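Glutathione-specific gamma-glutamylcyclotransferase (Saccharomyces cerevisiae S288c, PDB 5HWK) cleaves glutathione, and no other gamma-glutamyl peptide, into 5-oxo-L-proline and the dipeptide Cys-Gly. Local coordinates at residues A[191-194]-A[195-198]; A[218-221]-A[222-226]. All coordinates share one frame; numbering follows the deposited sequence.

Contact 1: A[191-194]-A[195-198]; sequences GSNY and EYLA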
# COMPACT_ATOMS: atom_id res chain seq x y z
N GLY A 191 5.13 4.22 18.51
CA GLY A 191 6.56 4.02 18.41
C GLY A 191 7.12 4.90 17.33
O GLY A 191 6.47 5.85 16.85
N SER A 192 8.34 4.63 16.95
CA SER A 192 9.04 5.54 16.06
C SER A 192 8.52 5.37 14.65
O SER A 192 8.02 4.30 14.22
CB SER A 192 10.54 5.31 16.05
OG SER A 192 10.83 4.06 15.45
N ASN A 193 8.65 6.43 13.88
CA ASN A 193 8.26 6.34 12.46
C ASN A 193 9.22 5.39 11.75
O ASN A 193 8.82 4.65 10.84
CB ASN A 193 8.33 7.75 11.88
CG ASN A 193 7.56 7.94 10.56
OD1 ASN A 193 7.35 9.09 10.22
ND2 ASN A 193 7.10 6.88 9.91
N TYR A 194 10.48 5.31 12.22
CA TYR A 194 11.42 4.38 11.63
C TYR A 194 10.97 2.94 11.80
O TYR A 194 11.11 2.13 10.86
CB TYR A 194 12.77 4.59 12.31
CG TYR A 194 13.86 3.60 12.03
CD1 TYR A 194 14.39 3.44 10.75
CD2 TYR A 194 14.50 2.96 13.08
CE1 TYR A 194 15.46 2.56 10.54
CE2 TYR A 194 15.49 2.11 12.88
CZ TYR A 194 15.98 1.91 11.62
OH TYR A 194 17.05 1.04 11.51
N GLU A 195 10.46 2.60 12.99
CA GLU A 195 9.95 1.24 13.22
C GLU A 195 8.83 0.90 12.22
O GLU A 195 8.76 -0.23 11.73
CB GLU A 195 9.40 1.10 14.64
CG GLU A 195 8.95 -0.30 14.93
CD GLU A 195 8.11 -0.46 16.22
OE1 GLU A 195 7.41 0.50 16.65
OE2 GLU A 195 8.07 -1.59 16.74
N TYR A 196 7.91 1.83 11.97
CA TYR A 196 6.87 1.57 10.97
C TYR A 196 7.48 1.21 9.61
O TYR A 196 7.07 0.22 8.96
CB TYR A 196 5.99 2.79 10.84
CG TYR A 196 4.94 2.76 9.78
CD1 TYR A 196 5.22 3.20 8.48
CD2 TYR A 196 3.64 2.32 10.08
CE1 TYR A 196 4.25 3.19 7.49
CE2 TYR A 196 2.63 2.31 9.09
CZ TYR A 196 2.95 2.71 7.80
OH TYR A 196 1.97 2.76 6.83
N LEU A 197 8.48 1.98 9.15
CA LEU A 197 9.12 1.65 7.88
C LEU A 197 9.82 0.31 7.94
O LEU A 197 9.75 -0.50 7.01
CB LEU A 197 10.12 2.75 7.50
CG LEU A 197 10.99 2.60 6.28
CD1 LEU A 197 10.15 2.33 5.03
CD2 LEU A 197 11.83 3.87 6.08
N ALA A 198 10.55 0.05 9.03
CA ALA A 198 11.27 -1.21 9.16
C ALA A 198 10.33 -2.40 9.20
O ALA A 198 10.68 -3.50 8.71
CB ALA A 198 12.13 -1.16 10.45
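S192 caps the N-terminus of helix 193-205: its OG accepts from E195 N at 2.9 Å, with an N-H...O angle of 157°. A chi1 of 68° folds OG back over the S192 backbone, toward E195, where it also lies 3.4 Å from E195 CB. Replacing S192 by alanine removes OG, and E195 N would probably lose its capping acceptor at the first turn. The backbone then takes over: the bond from Y196 N to S192 O is weak at 3.3 Å. Further along, L197 N donates to N193 O, and A198 N meets Y194 O at 2.8 Å. E195 extends back along the turn, bringing OE1 to 4.0 Å from G191 CA, and its carboxylate forms a salt bridge with R47, which also donates to S192 O. At G191 a CB would clash with that OE1, and the backbone angles themselves call for glycine. L197 CB lies against the Y194 carbonyl, 3.6 Å from Y194 O. The turn follows directly on the short strand 191-192; its Y194 and L197 pack on helix 219-232, while Y196 OH bonds to A57 N and the Y196 ring meets F39 of strand 35-40.

Contact 2: A[218-221]-A[222-226]; sequences DHYL and TALLE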
# COMPACT_ATOMS: atom_id res chain seq x y z
N ASP A 218 10.80 -3.23 -4.27
CA ASP A 218 10.25 -1.88 -4.26
C ASP A 218 11.42 -0.89 -4.17
O ASP A 218 11.96 -0.65 -3.09
CB ASP A 218 9.27 -1.72 -3.09
CG ASP A 218 8.51 -0.39 -3.14
OD1 ASP A 218 9.08 0.63 -3.58
OD2 ASP A 218 7.34 -0.35 -2.70
N HIS A 219 11.80 -0.30 -5.32
CA HIS A 219 12.95 0.60 -5.38
C HIS A 219 12.73 1.88 -4.60
O HIS A 219 13.68 2.44 -4.03
CB HIS A 219 13.27 0.92 -6.84
CG HIS A 219 13.65 -0.29 -7.63
ND1 HIS A 219 14.79 -1.01 -7.37
CD2 HIS A 219 13.04 -0.91 -8.67
CE1 HIS A 219 14.88 -2.02 -8.22
NE2 HIS A 219 13.82 -1.99 -9.01
N TYR A 220 11.49 2.37 -4.56
CA TYR A 220 11.20 3.55 -3.74
C TYR A 220 11.44 3.25 -2.26
O TYR A 220 12.12 4.02 -1.57
CB TYR A 220 9.76 3.98 -3.96
CG TYR A 220 9.25 4.94 -2.91
CD1 TYR A 220 9.56 6.30 -2.99
CD2 TYR A 220 8.50 4.49 -1.81
CE1 TYR A 220 9.13 7.19 -2.00
CE2 TYR A 220 8.06 5.37 -0.87
CZ TYR A 220 8.36 6.72 -0.97
OH TYR A 220 7.86 7.58 -0.03
N LEU A 221 10.91 2.13 -1.77
CA LEU A 221 11.06 1.82 -0.36
C LEU A 221 12.53 1.57 -0.02
O LEU A 221 13.00 1.97 1.05
CB LEU A 221 10.23 0.59 -0.01
CG LEU A 221 9.60 0.58 1.36
CD1 LEU A 221 8.74 1.87 1.53
CD2 LEU A 221 8.78 -0.69 1.48
N THR A 222 13.27 0.95 -0.93
CA THR A 222 14.70 0.74 -0.70
C THR A 222 15.45 2.07 -0.60
O THR A 222 16.29 2.24 0.29
CB THR A 222 15.28 -0.09 -1.82
OG1 THR A 222 14.71 -1.39 -1.74
CG2 THR A 222 16.77 -0.23 -1.63
N ALA A 223 15.15 3.03 -1.48
CA ALA A 223 15.81 4.33 -1.43
C ALA A 223 15.38 5.09 -0.18
O ALA A 223 16.21 5.73 0.49
CB ALA A 223 15.46 5.13 -2.67
N LEU A 224 14.11 4.98 0.19
CA LEU A 224 13.61 5.64 1.39
C LEU A 224 14.33 5.12 2.64
O LEU A 224 14.83 5.90 3.48
CB LEU A 224 12.10 5.46 1.48
CG LEU A 224 11.47 6.22 2.66
CD1 LEU A 224 11.67 7.76 2.57
CD2 LEU A 224 9.99 5.86 2.72
N LEU A 225 14.44 3.80 2.77
CA LEU A 225 15.10 3.24 3.95
C LEU A 225 16.58 3.59 3.95
O LEU A 225 17.12 3.91 5.01
CB LEU A 225 14.88 1.72 4.00
CG LEU A 225 15.47 0.96 5.22
CD1 LEU A 225 15.05 1.58 6.56
CD2 LEU A 225 15.11 -0.53 5.19
N GLU A 226 17.25 3.54 2.79
CA GLU A 226 18.67 3.89 2.74
C GLU A 226 18.87 5.33 3.19
O GLU A 226 19.82 5.64 3.93
CB GLU A 226 19.23 3.71 1.33
CG GLU A 226 19.44 2.26 0.92
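Y220 and L224 make an i to i+4 side-chain contact on the first turns of helix 219-232, which lies against helices 176-185 and 193-205 and strand 35-40. The two side chains run side by side in the same direction: L224 CD2 sits obliquely to the phenol ring, 4.1 Å from Y220 CE2 and 3.9 Å from Y220 OH. With CG anti to the backbone N in Y220 (chi1 164°), the ring is carried alongside L224, and its hydroxyl is hydrogen-bonded to F39 N. L221 adds a looser apolar contact, CD1 to L224 CD2 at 4.3 Å. The helix opens with an aspartate N-cap: D218 OD1 accepts from L221 N at 3.0 Å, met from well above the carboxylate plane, while D218 OD2 is salt-bridged to R37. D218 O is gripped twice by T222, in the carbonyl plane by T222 N at 3.0 Å and from above that plane by T222 OG1 at 3.2 Å. The second bond is consistent with the threonine rotamer: chi1 of -66° places OG1 beside its own backbone N, turned back to the preceding turn. Regular i to i+4 backbone bonds follow, among them L224 N to Y220 O at 2.8 Å, while L224 reaches T179, A180 and I183 of helix 176-185.

How the contacts relate
Contacts 1 and 2 are the capped N-terminal turns of two successive helices, 193-205 and 219-232; the centres of the two contacts lie about 14 Å apart. They meet mainly through L197, with Y194 beside it: L197 CD1 of contact 1 lies 3.8 Å from L221 CD1 of contact 2, and L197 CD2 is 4.0 Å from L225 CA. Y194 CE1 extends this apolar seam to L225 CD1 at 4.1 Å. F39 is shared, lying against L221 and L224 of contact 2 as well as against contact 1. Contact 1 is nearer the active site: between nearest atoms, the Y196 side chain is about 3 Å from that of E115, the probable proton acceptor, and about 6 Å from bound benzoic acid. For L221 of contact 2 the corresponding distance to that ligand is about 12 Å.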